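Local coordinates for radical SAM domain protein (Methanothrix thermoacetophila, PDB 6Y1X), which probably builds the carbide-containing iron-sulfur precursor (NifB-co) of the nitrogenase iron-molybdenum cofactor by radical S-adenosyl-L-methionine chemistry, at residues Pro112-Ala117 against Ile139-Leu144; Asn160-Leu165 against Ile213-Thr218; Arg50-Val55 against Ala108-Gly113. All blocks are in the same frame, centred on the assembly; numbering follows the deposited sequence.

Contact 1. Residues Pro112-Ala117 against Ile139-Leu144; sequences PGEPLA and ISTNGL
Glu114 reaches across to Thr141 and Asn142 at the end of strand 136-141. Its CB faces the amide of Asn142, and CG, anti to the backbone N (chi1 162°), comes to 3.7 Å from Asn142 ND2. A bend at chi2 then lays the carboxylate over that amide, the two planes stacked and 27° apart. At the tip the oxygens divide their partners. Glu114 OE1 takes the backbone N-H of Asn142 at 2.8 Å, from above the carboxylate plane. Glu114 OE2 accepts the hydroxyl of Thr141, 2.6 Å from OG1, on its syn side, and the backbone N of Leu116 from the opposite face. Three donors thus fix the carboxylate's rotation. Thr141 OG1 in turn accepts from Gly143 N, an ST turn. Pro115 CG presses on Ser140 O at 3.1 Å, a buried carbonyl with no hydrogen-bond partner in the model. Glu114, in a Gly-Pro-Gly-Glu-Pro segment, probably corresponds to the GGE motif glutamate, which in radical SAM relatives lies by the methionine end of S-adenosylmethionine; Asn142 touches a [4Fe-4S] cluster. Leu116 CD2 meets Ile139 CD1 at 4.1 Å, and both leucine and isoleucine pack between helices 119-131 and 146-156, with Ile139 also against Ile161 of strand 160-164.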
ATOM      1  N   PRO A 112       1.316 -11.712   0.545  1.00 14.50           N
ATOM      2  CA  PRO A 112      -0.150 -11.735   0.415  1.00 17.83           C
ATOM      3  C   PRO A 112      -0.905 -11.019   1.551  1.00 22.76           C
ATOM      4  O   PRO A 112      -2.097 -10.742   1.406  1.00 19.94           O
ATOM      5  CB  PRO A 112      -0.473 -13.235   0.423  1.00 20.30           C
ATOM      6  CG  PRO A 112       0.802 -13.903  -0.013  1.00 19.78           C
ATOM      7  CD  PRO A 112       1.880 -13.072   0.613  1.00 17.55           C
ATOM      8  N   GLY A 113      -0.222 -10.755   2.662  1.00 22.16           N
ATOM      9  CA  GLY A 113      -0.792 -10.021   3.781  1.00 14.82           C
ATOM     10  C   GLY A 113      -0.183  -8.639   3.942  1.00 14.58           C
ATOM     11  O   GLY A 113      -0.020  -7.904   2.963  1.00 17.77           O
ATOM     12  N   GLU A 114       0.175  -8.281   5.177  1.00 14.08           N
ATOM     13  CA  GLU A 114       0.698  -6.956   5.466  1.00 16.93           C
ATOM     14  C   GLU A 114       2.213  -7.059   5.478  1.00 16.37           C
ATOM     15  O   GLU A 114       2.769  -7.748   6.349  1.00 16.15           O
ATOM     16  CB  GLU A 114       0.191  -6.463   6.823  1.00 20.28           C
ATOM     17  CG  GLU A 114       0.983  -5.300   7.453  1.00 17.35           C
ATOM     18  CD  GLU A 114       1.194  -4.122   6.515  1.00 24.63           C
ATOM     19  OE1 GLU A 114       0.311  -3.869   5.668  1.00 20.94           O
ATOM     20  OE2 GLU A 114       2.246  -3.448   6.622  1.00 23.42           O
ATOM     21  N   PRO A 115       2.914  -6.452   4.517  1.00 17.04           N
ATOM     22  CA  PRO A 115       4.378  -6.604   4.460  1.00 15.02           C
ATOM     23  C   PRO A 115       5.101  -6.306   5.767  1.00 20.13           C
ATOM     24  O   PRO A 115       5.996  -7.066   6.148  1.00 24.35           O
ATOM     25  CB  PRO A 115       4.761  -5.634   3.337  1.00 14.80           C
ATOM     26  CG  PRO A 115       3.589  -5.754   2.393  1.00 15.87           C
ATOM     27  CD  PRO A 115       2.398  -5.736   3.337  1.00 14.34           C
ATOM     28  N   LEU A 116       4.724  -5.245   6.483  1.00 17.71           N
ATOM     29  CA  LEU A 116       5.481  -4.880   7.676  1.00 16.43           C
ATOM     30  C   LEU A 116       5.210  -5.786   8.870  1.00 16.59           C
ATOM     31  O   LEU A 116       5.926  -5.686   9.870  1.00 20.08           O
ATOM     32  CB  LEU A 116       5.203  -3.426   8.067  1.00 17.97           C
ATOM     33  CG  LEU A 116       5.439  -2.353   7.000  1.00 19.50           C
ATOM     34  CD1 LEU A 116       5.217  -0.966   7.573  1.00 22.54           C
ATOM     35  CD2 LEU A 116       6.844  -2.472   6.444  1.00 22.57           C
ATOM     36  N   ALA A 117       4.226  -6.680   8.784  1.00 19.03           N
ATOM     37  CA  ALA A 117       3.921  -7.607   9.865  1.00 19.81           C
ATOM     38  C   ALA A 117       4.685  -8.918   9.737  1.00 22.63           C
ATOM     39  O   ALA A 117       4.423  -9.850  10.500  1.00 22.44           O
ATOM     40  CB  ALA A 117       2.416  -7.887   9.927  1.00 15.47           C
ATOM     41  N   ILE A 139       7.537  -0.894  -1.057  1.00 24.82           N
ATOM     42  CA  ILE A 139       6.659  -1.670  -0.192  1.00 20.83           C
ATOM     43  C   ILE A 139       5.298  -1.000  -0.138  1.00 20.09           C
ATOM     44  O   ILE A 139       5.173   0.221  -0.267  1.00 25.92           O
ATOM     45  CB  ILE A 139       7.218  -1.853   1.247  1.00 28.87           C
ATOM     46  CG1 ILE A 139       7.318  -0.516   1.990  1.00 31.59           C
ATOM     47  CG2 ILE A 139       8.545  -2.567   1.246  1.00 34.79           C
ATOM     48  CD1 ILE A 139       6.220  -0.306   3.021  1.00 35.19           C
ATOM     49  N   SER A 140       4.279  -1.823   0.082  1.00 20.99           N
ATOM     50  CA  SER A 140       2.924  -1.403   0.382  1.00 16.59           C
ATOM     51  C   SER A 140       2.630  -1.760   1.832  1.00 21.67           C
ATOM     52  O   SER A 140       3.178  -2.728   2.365  1.00 20.36           O
ATOM     53  CB  SER A 140       1.921  -2.084  -0.564  1.00 13.90           C
ATOM     54  OG  SER A 140       0.579  -1.901  -0.135  1.00 27.80           O
ATOM     55  N   THR A 141       1.808  -0.949   2.491  1.00 20.54           N
ATOM     56  CA  THR A 141       1.475  -1.219   3.882  1.00 17.25           C
ATOM     57  C   THR A 141       0.113  -0.629   4.204  1.00 16.22           C
ATOM     58  O   THR A 141      -0.312   0.354   3.596  1.00 17.44           O
ATOM     59  CB  THR A 141       2.534  -0.651   4.846  1.00 21.81           C
ATOM     60  OG1 THR A 141       2.156  -0.917   6.206  1.00 20.71           O
ATOM     61  CG2 THR A 141       2.702   0.851   4.656  1.00 19.29           C
ATOM     62  N   ASN A 142      -0.572  -1.241   5.167  1.00 13.30           N
ATOM     63  CA  ASN A 142      -1.750  -0.601   5.733  1.00 12.88           C
ATOM     64  C   ASN A 142      -1.374   0.501   6.719  1.00 18.70           C
ATOM     65  O   ASN A 142      -2.259   1.220   7.194  1.00 19.30           O
ATOM     66  CB  ASN A 142      -2.678  -1.645   6.370  1.00 11.83           C
ATOM     67  CG  ASN A 142      -2.027  -2.416   7.515  1.00 21.76           C
ATOM     68  OD1 ASN A 142      -1.234  -1.881   8.287  1.00 19.40           O
ATOM     69  ND2 ASN A 142      -2.366  -3.690   7.618  1.00 20.04           N
ATOM     70  N   GLY A 143      -0.087   0.639   7.047  1.00 17.81           N
ATOM     71  CA  GLY A 143       0.394   1.753   7.837  1.00 17.67           C
ATOM     72  C   GLY A 143       0.475   1.511   9.325  1.00 14.60           C
ATOM     73  O   GLY A 143       1.097   2.318  10.031  1.00 16.43           O
ATOM     74  N   LEU A 144      -0.146   0.442   9.836  1.00 16.17           N
ATOM     75  CA  LEU A 144      -0.183   0.241  11.282  1.00 15.14           C
ATOM     76  C   LEU A 144       1.217   0.126  11.874  1.00 15.79           C
ATOM     77  O   LEU A 144       1.499   0.710  12.926  1.00 19.72           O
ATOM     78  CB  LEU A 144      -1.004  -0.998  11.631  1.00 16.71           C
ATOM     79  CG  LEU A 144      -1.107  -1.270  13.136  1.00 19.74           C
ATOM     80  CD1 LEU A 144      -1.798  -0.133  13.888  1.00 18.65           C
ATOM     81  CD2 LEU A 144      -1.821  -2.593  13.380  1.00 19.08           C
TER

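Contact 2. Residues Asn160-Leu165 against Ile213-Thr218; sequences NITVTL and IVKVNT. With SF4 (iron/sulfur cluster), chain C.
Thr162 OG1 and Lys215 NZ meet beneath a [4Fe-4S] cluster, with OG1 of Thr162 3.4 Å from sulfur S3 and NZ of Lys215 3.7 Å from it. In the conformer described, one of two modelled, the lysine runs alongside Thr162 and bends at chi4 (-72°), which brings NZ to donate to Thr162 OG1 at 3.0 Å. The same amine donates to Asn217 OD1 at 3.1 Å, and Glu75, a ligand of this cluster, lies close by. Asn217 OD1 is also held by Asn245 of the adjoining strand 243-248, while Asn217 ND2 touches Thr162 CG2 at 3.3 Å, with the carboxylate of Glu75 also near. An alanine in place of Asn217 would probably leave Asn245 ND2 without this acceptor and Lys215 NZ freer to turn away from Thr162.

Behind these side chains, strands 160-164 and 213-220 are parallel neighbours in the partial (beta/alpha)6 barrel of the radical SAM fold. Their main chains alternate as donor and acceptor from Ile161 N to Ile213 O through to Leu165 N to Asn217 O. The ladder sends Thr162, Thr164, Lys215 and Asn217 to one face, and Ile161, Val163, Val214 and Val216 to the other, where Val163 and Val214 pack on helix 189-209. Beyond the last rung, Thr218 OG1 donates to Leu165 O at 2.9 Å and is bonded to His244 as well.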
ATOM      1  N   ASN A 160      10.414   3.927  -1.863  1.00 16.03           N
ATOM      2  CA  ASN A 160       9.043   4.201  -2.266  1.00 15.92           C
ATOM      3  C   ASN A 160       8.137   3.390  -1.362  1.00 20.75           C
ATOM      4  O   ASN A 160       8.371   2.196  -1.158  1.00 24.80           O
ATOM      5  CB  ASN A 160       8.799   3.835  -3.735  1.00 18.39           C
ATOM      6  CG  ASN A 160       9.605   4.686  -4.696  1.00 31.37           C
ATOM      7  OD1 ASN A 160      10.835   4.614  -4.734  1.00 30.51           O
ATOM      8  ND2 ASN A 160       8.911   5.493  -5.490  1.00 31.50           N
ATOM      9  N   ILE A 161       7.088   4.026  -0.850  1.00 16.94           N
ATOM     10  CA  ILE A 161       6.199   3.406   0.126  1.00 16.87           C
ATOM     11  C   ILE A 161       4.764   3.728  -0.253  1.00 22.24           C
ATOM     12  O   ILE A 161       4.433   4.885  -0.529  1.00 20.69           O
ATOM     13  CB  ILE A 161       6.490   3.884   1.563  1.00 18.53           C
ATOM     14  CG1 ILE A 161       7.876   3.418   2.014  1.00 26.69           C
ATOM     15  CG2 ILE A 161       5.428   3.368   2.523  1.00 19.82           C
ATOM     16  CD1 ILE A 161       8.290   3.974   3.357  1.00 30.66           C
ATOM     17  N   THR A 162       3.919   2.706  -0.295  1.00 20.42           N
ATOM     18  CA  THR A 162       2.494   2.904  -0.483  1.00 19.56           C
ATOM     19  C   THR A 162       1.791   2.624   0.834  1.00 18.64           C
ATOM     20  O   THR A 162       1.988   1.564   1.435  1.00 24.86           O
ATOM     21  CB  THR A 162       1.954   1.976  -1.573  1.00 21.40           C
ATOM     22  OG1 THR A 162       2.398   2.431  -2.853  1.00 19.16           O
ATOM     23  CG2 THR A 162       0.427   1.969  -1.556  1.00 22.42           C
ATOM     24  N   VAL A 163       0.969   3.565   1.278  1.00 20.26           N
ATOM     25  CA  VAL A 163       0.150   3.386   2.466  1.00 16.69           C
ATOM     26  C   VAL A 163      -1.297   3.419   2.009  1.00 18.13           C
ATOM     27  O   VAL A 163      -1.693   4.331   1.276  1.00 17.82           O
ATOM     28  CB  VAL A 163       0.420   4.476   3.521  1.00 20.78           C
ATOM     29  CG1 VAL A 163      -0.463   4.271   4.740  1.00 21.13           C
ATOM     30  CG2 VAL A 163       1.897   4.514   3.894  1.00 19.68           C
ATOM     31  N   THR A 164      -2.093   2.458   2.457  1.00 20.04           N
ATOM     32  CA  THR A 164      -3.523   2.496   2.181  1.00 21.31           C
ATOM     33  C   THR A 164      -4.210   3.237   3.320  1.00 17.13           C
ATOM     34  O   THR A 164      -4.235   2.763   4.460  1.00 19.94           O
ATOM     35  CB  THR A 164      -4.093   1.094   1.987  1.00 22.90           C
ATOM     36  OG1 THR A 164      -3.534   0.529   0.795  1.00 22.73           O
ATOM     37  CG2 THR A 164      -5.616   1.161   1.815  1.00 22.15           C
ATOM     38  N   LEU A 165      -4.766   4.402   3.005  1.00 15.75           N
ATOM     39  CA  LEU A 165      -5.371   5.293   3.985  1.00 15.79           C
ATOM     40  C   LEU A 165      -6.806   5.533   3.542  1.00 18.41           C
ATOM     41  O   LEU A 165      -7.047   6.234   2.553  1.00 13.65           O
ATOM     42  CB  LEU A 165      -4.595   6.604   4.097  1.00 14.07           C
ATOM     43  CG  LEU A 165      -5.073   7.627   5.126  1.00 22.92           C
ATOM     44  CD1 LEU A 165      -5.007   7.045   6.523  1.00 19.55           C
ATOM     45  CD2 LEU A 165      -4.226   8.876   5.035  1.00 23.09           C
ATOM     46  N   ILE A 213       9.466   8.489  -1.061  1.00 23.74           N
ATOM     47  CA  ILE A 213       8.400   8.864  -1.980  1.00 20.74           C
ATOM     48  C   ILE A 213       7.162   8.078  -1.579  1.00 22.21           C
ATOM     49  O   ILE A 213       7.155   6.844  -1.629  1.00 25.80           O
ATOM     50  CB  ILE A 213       8.788   8.571  -3.435  1.00 25.69           C
ATOM     51  CG1 ILE A 213      10.167   9.161  -3.745  1.00 25.58           C
ATOM     52  CG2 ILE A 213       7.725   9.112  -4.383  1.00 26.28           C
ATOM     53  CD1 ILE A 213      10.266  10.645  -3.477  1.00 24.20           C
ATOM     54  N   VAL A 214       6.116   8.791  -1.177  1.00 18.95           N
ATOM     55  CA  VAL A 214       4.942   8.180  -0.571  1.00 17.65           C
ATOM     56  C   VAL A 214       3.769   8.252  -1.537  1.00 20.62           C
ATOM     57  O   VAL A 214       3.434   9.329  -2.045  1.00 19.93           O
ATOM     58  CB  VAL A 214       4.593   8.845   0.768  1.00 15.42           C
ATOM     59  CG1 VAL A 214       3.297   8.250   1.341  1.00 15.87           C
ATOM     60  CG2 VAL A 214       5.744   8.680   1.741  1.00 17.67           C
ATOM     61  N   LYS A 215       3.152   7.102  -1.782  1.00 19.41           N
ATOM     62  CA  LYS A 215       1.887   7.003  -2.492  0.56 19.88           C
ATOM     63  C   LYS A 215       0.811   6.570  -1.507  1.00 17.44           C
ATOM     64  O   LYS A 215       1.042   5.687  -0.680  1.00 18.22           O
ATOM     65  CB  LYS A 215       2.004   6.012  -3.652  0.56 19.73           C
ATOM     66  CG  LYS A 215       0.697   5.455  -4.191  0.56 21.73           C
ATOM     67  CD  LYS A 215       0.951   4.765  -5.532  0.56 25.47           C
ATOM     68  CE  LYS A 215      -0.036   3.645  -5.804  0.56 25.08           C
ATOM     69  NZ  LYS A 215       0.220   2.459  -4.939  0.56 28.70           N
ATOM     70  N   VAL A 216      -0.360   7.190  -1.588  1.00 16.49           N
ATOM     71  CA  VAL A 216      -1.470   6.819  -0.720  1.00 16.70           C
ATOM     72  C   VAL A 216      -2.564   6.219  -1.587  1.00 20.64           C
ATOM     73  O   VAL A 216      -3.010   6.842  -2.558  1.00 19.85           O
ATOM     74  CB  VAL A 216      -1.979   8.013   0.096  1.00 14.31           C
ATOM     75  CG1 VAL A 216      -3.351   7.695   0.693  1.00 11.97           C
ATOM     76  CG2 VAL A 216      -0.975   8.334   1.187  1.00 13.74           C
ATOM     77  N   ASN A 217      -2.967   4.993  -1.261  1.00 17.25           N
ATOM     78  CA  ASN A 217      -4.153   4.384  -1.839  1.00 21.47           C
ATOM     79  C   ASN A 217      -5.363   4.707  -0.977  1.00 20.91           C
ATOM     80  O   ASN A 217      -5.275   4.712   0.253  1.00 23.25           O
ATOM     81  CB  ASN A 217      -4.009   2.863  -1.913  1.00 23.14           C
ATOM     82  CG  ASN A 217      -2.943   2.412  -2.883  1.00 23.18           C
ATOM     83  OD1 ASN A 217      -2.527   3.150  -3.778  1.00 21.04           O
ATOM     84  ND2 ASN A 217      -2.513   1.168  -2.726  1.00 29.01           N
ATOM     85  N   THR A 218      -6.502   4.934  -1.623  1.00 19.17           N
ATOM     86  CA  THR A 218      -7.773   5.030  -0.916  1.00 16.84           C
ATOM     87  C   THR A 218      -8.798   4.184  -1.648  1.00 22.11           C
ATOM     88  O   THR A 218      -8.994   4.354  -2.857  1.00 20.26           O
ATOM     89  CB  THR A 218      -8.277   6.476  -0.819  1.00 19.42           C
ATOM     90  OG1 THR A 218      -7.338   7.270  -0.087  1.00 17.46           O
ATOM     91  CG2 THR A 218      -9.643   6.530  -0.128  1.00 17.65           C
TER
HETATM   92 FE1  SF4 C 301       2.381  -0.831  -4.944  1.00 47.68          FE
HETATM   93 FE2  SF4 C 301       3.580  -0.517  -7.367  1.00 75.44          FE
HETATM   94 FE3  SF4 C 301       3.778  -2.870  -6.015  1.00 56.91          FE
HETATM   95 FE4  SF4 C 301       5.115  -0.641  -5.104  1.00 58.91          FE
HETATM   96  S1  SF4 C 301       5.493  -1.763  -7.077  1.00 36.39           S
HETATM   97  S2  SF4 C 301       3.916  -2.140  -3.837  1.00 33.16           S
HETATM   98  S3  SF4 C 301       3.593   0.998  -5.636  1.00 33.10           S
HETATM   99  S4  SF4 C 301       1.852  -1.956  -6.881  1.00 32.55           S

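Contact 3. Residues Arg50-Val55 against Ala108-Gly113; sequences RMHLPV and AVAGPG. With SF4 (iron/sulfur cluster), chain C.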
ATOM      1  N   ARG A  50       7.375  -3.958 -12.953  1.00 47.05           N
ATOM      2  CA  ARG A  50       7.582  -4.224 -11.542  1.00 43.64           C
ATOM      3  C   ARG A  50       7.269  -5.686 -11.268  1.00 44.38           C
ATOM      4  O   ARG A  50       6.548  -6.343 -12.026  1.00 47.16           O
ATOM      5  CB  ARG A  50       6.692  -3.342 -10.661  1.00 46.88           C
ATOM      6  CG  ARG A  50       5.440  -2.841 -11.369  1.00 58.86           C
ATOM      7  CD  ARG A  50       4.200  -2.960 -10.494  1.00 63.71           C
ATOM      8  NE  ARG A  50       3.881  -4.347 -10.159  1.00 67.72           N
ATOM      9  CZ  ARG A  50       2.666  -4.777  -9.827  1.00 67.21           C
ATOM     10  NH1 ARG A  50       1.644  -3.930  -9.794  1.00 65.97           N
ATOM     11  NH2 ARG A  50       2.470  -6.055  -9.536  1.00 67.52           N
ATOM     12  N   MET A  51       7.818  -6.201 -10.171  1.00 42.35           N
ATOM     13  CA  MET A  51       7.499  -7.549  -9.722  1.00 50.70           C
ATOM     14  C   MET A  51       7.241  -7.528  -8.226  1.00 38.94           C
ATOM     15  O   MET A  51       7.886  -6.780  -7.485  1.00 36.71           O
ATOM     16  CB  MET A  51       8.615  -8.546 -10.082  1.00 50.11           C
ATOM     17  CG  MET A  51       9.999  -8.182  -9.580  1.00 45.07           C
ATOM     18  SD  MET A  51      11.221  -9.421 -10.071  1.00 56.04           S
ATOM     19  CE  MET A  51      10.598 -10.886  -9.255  1.00 49.71           C
ATOM     20  N   HIS A  52       6.294  -8.352  -7.793  1.00 40.30           N
ATOM     21  CA  HIS A  52       5.959  -8.516  -6.386  1.00 35.47           C
ATOM     22  C   HIS A  52       6.537  -9.823  -5.870  1.00 36.23           C
ATOM     23  O   HIS A  52       6.494 -10.847  -6.556  1.00 39.44           O
ATOM     24  CB  HIS A  52       4.443  -8.512  -6.182  1.00 36.12           C
ATOM     25  CG  HIS A  52       3.825  -7.153  -6.266  1.00 39.42           C
ATOM     26  ND1 HIS A  52       2.478  -6.935  -6.070  1.00 41.61           N
ATOM     27  CD2 HIS A  52       4.366  -5.942  -6.538  1.00 39.06           C
ATOM     28  CE1 HIS A  52       2.217  -5.649  -6.212  1.00 41.99           C
ATOM     29  NE2 HIS A  52       3.346  -5.025  -6.498  1.00 40.13           N
ATOM     30  N   LEU A  53       7.075  -9.787  -4.658  1.00 23.30           N
ATOM     31  CA  LEU A  53       7.566 -11.004  -4.026  1.00 20.80           C
ATOM     32  C   LEU A  53       6.626 -11.368  -2.893  1.00 23.77           C
ATOM     33  O   LEU A  53       6.601 -10.670  -1.866  1.00 24.29           O
ATOM     34  CB  LEU A  53       8.990 -10.810  -3.507  1.00 20.11           C
ATOM     35  CG  LEU A  53      10.005 -10.488  -4.605  1.00 24.57           C
ATOM     36  CD1 LEU A  53      11.365 -10.181  -4.002  1.00 26.23           C
ATOM     37  CD2 LEU A  53      10.106 -11.622  -5.616  1.00 30.16           C
ATOM     38  N   PRO A  54       5.847 -12.432  -3.020  1.00 24.05           N
ATOM     39  CA  PRO A  54       4.849 -12.764  -1.984  1.00 22.52           C
ATOM     40  C   PRO A  54       5.486 -13.485  -0.799  1.00 27.39           C
ATOM     41  O   PRO A  54       5.411 -14.703  -0.637  1.00 28.35           O
ATOM     42  CB  PRO A  54       3.860 -13.649  -2.746  1.00 20.70           C
ATOM     43  CG  PRO A  54       4.720 -14.330  -3.777  1.00 27.84           C
ATOM     44  CD  PRO A  54       5.745 -13.315  -4.196  1.00 24.88           C
ATOM     45  N   VAL A  55       6.130 -12.700   0.065  1.00 28.91           N
ATOM     46  CA  VAL A  55       6.885 -13.221   1.202  1.00 24.49           C
ATOM     47  C   VAL A  55       6.227 -12.907   2.534  1.00 26.02           C
ATOM     48  O   VAL A  55       6.788 -13.254   3.583  1.00 21.42           O
ATOM     49  CB  VAL A  55       8.338 -12.705   1.195  1.00 24.89           C
ATOM     50  CG1 VAL A  55       9.060 -13.146  -0.065  1.00 17.69           C
ATOM     51  CG2 VAL A  55       8.362 -11.187   1.305  1.00 17.96           C
ATOM     52  N   ALA A 108       9.126  -5.257  -5.227  1.00 24.34           N
ATOM     53  CA  ALA A 108       8.281  -4.807  -4.136  1.00 24.05           C
ATOM     54  C   ALA A 108       7.769  -6.002  -3.355  1.00 27.90           C
ATOM     55  O   ALA A 108       7.693  -7.126  -3.862  1.00 27.50           O
ATOM     56  CB  ALA A 108       7.094  -3.976  -4.641  1.00 26.16           C
ATOM     57  N   VAL A 109       7.426  -5.743  -2.101  1.00 23.29           N
ATOM     58  CA  VAL A 109       6.661  -6.674  -1.290  1.00 23.29           C
ATOM     59  C   VAL A 109       5.337  -5.995  -0.977  1.00 23.73           C
ATOM     60  O   VAL A 109       5.316  -4.882  -0.434  1.00 20.98           O
ATOM     61  CB  VAL A 109       7.409  -7.074  -0.009  1.00 22.51           C
ATOM     62  CG1 VAL A 109       6.553  -8.022   0.839  1.00 19.97           C
ATOM     63  CG2 VAL A 109       8.754  -7.708  -0.352  1.00 19.96           C
ATOM     64  N   ALA A 110       4.241  -6.661  -1.323  1.00 22.00           N
ATOM     65  CA  ALA A 110       2.911  -6.087  -1.192  1.00 21.84           C
ATOM     66  C   ALA A 110       1.903  -7.087  -0.653  1.00 22.89           C
ATOM     67  O   ALA A 110       0.723  -6.744  -0.525  1.00 19.11           O
ATOM     68  CB  ALA A 110       2.420  -5.535  -2.538  1.00 23.63           C
ATOM     69  N   GLY A 111       2.323  -8.305  -0.332  1.00 20.33           N
ATOM     70  CA  GLY A 111       1.411  -9.312   0.139  1.00 19.21           C
ATOM     71  C   GLY A 111       2.102 -10.634   0.382  1.00 17.36           C
ATOM     72  O   GLY A 111       3.334 -10.712   0.429  1.00 22.54           O
ATOM     73  N   PRO A 112       1.316 -11.712   0.545  1.00 14.50           N
ATOM     74  CA  PRO A 112      -0.150 -11.735   0.415  1.00 17.83           C
ATOM     75  C   PRO A 112      -0.905 -11.019   1.551  1.00 22.76           C
ATOM     76  O   PRO A 112      -2.097 -10.742   1.406  1.00 19.94           O
ATOM     77  CB  PRO A 112      -0.473 -13.235   0.423  1.00 20.30           C
ATOM     78  CG  PRO A 112       0.802 -13.903  -0.013  1.00 19.78           C
ATOM     79  CD  PRO A 112       1.880 -13.072   0.613  1.00 17.55           C
ATOM     80  N   GLY A 113      -0.222 -10.755   2.662  1.00 22.16           N
ATOM     81  CA  GLY A 113      -0.792 -10.021   3.781  1.00 14.82           C
ATOM     82  C   GLY A 113      -0.183  -8.639   3.942  1.00 14.58           C
ATOM     83  O   GLY A 113      -0.020  -7.904   2.963  1.00 17.77           O
TER
HETATM   84 FE1  SF4 C 301       2.381  -0.831  -4.944  1.00 47.68          FE
HETATM   85 FE2  SF4 C 301       3.580  -0.517  -7.367  1.00 75.44          FE
HETATM   86 FE3  SF4 C 301       3.778  -2.870  -6.015  1.00 56.91          FE
HETATM   87 FE4  SF4 C 301       5.115  -0.641  -5.104  1.00 58.91          FE
HETATM   88  S1  SF4 C 301       5.493  -1.763  -7.077  1.00 36.39           S
HETATM   89  S2  SF4 C 301       3.916  -2.140  -3.837  1.00 33.16           S
HETATM   90  S3  SF4 C 301       3.593   0.998  -5.636  1.00 33.10           S
HETATM   91  S4  SF4 C 301       1.852  -1.956  -6.881  1.00 32.55           S
HETATM   92  O   HOH W   1       4.417  -9.022  -2.474  1.00 28.93           O
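His52, with CG anti to the carbonyl carbon (chi1 -76°), turns its imidazole toward the [4Fe-4S] cluster and against the methyls of Ala108 and Ala110. The methyl of Ala110 lies over one face as a CH-pi contact, CB 3.9 Å from the ring centroid. On the opposite face sits the guanidinium of Arg50, whose bends at chi2 and chi3 fold it over His52, two residues along the same strand, with NH2 3.3 Å above the imidazole plane. So clamped, the ring presents NE2 to iron FE3 at 2.3 Å. Ala108 CB lies 3.7 Å from sulfur S1 of the cluster. Two backbone bonds, Ala108 N to Met51 O and Leu53 N to Ala108 O, make this a parallel pairing. Just beyond, a water accepts from Ala110 N and donates weakly to Leu53 O. Further on, Val55 CG2 packs on Val109 CG1 at 3.7 Å, and Pro54 CB touches CD of Pro112, which follows a cis peptide. Cys39, Glu75 and Cys138 also bind this cluster. Arg50 NH1, 3.5 Å from sulfur S4, would probably offset some of the cluster's negative charge, and this mixed ligand set, unlike all-cysteine coordination, is consistent with a building block for NifB-co assembly.

From the N terminus, contact 3 comes first: it pairs strand 49-52 with strand 104-109, closing the long excursion that carries the cysteine-rich loop, strand 61-63 and helix 87-100. Contact 1 opens on Pro112 and Gly113, where contact 3 ends, and closes the shorter loop through helix 119-131 onto strand 136-141. Contact 2 follows, joining strands 160-164 and 213-220 around helix 189-209 and the small antiparallel hairpin. None is nested in another and none cross. Strand 136-141 lies between the strands of the outer two, bonded to Val109 on one flank and Thr162 on the other, and contacts 2 and 3 meet the same cluster.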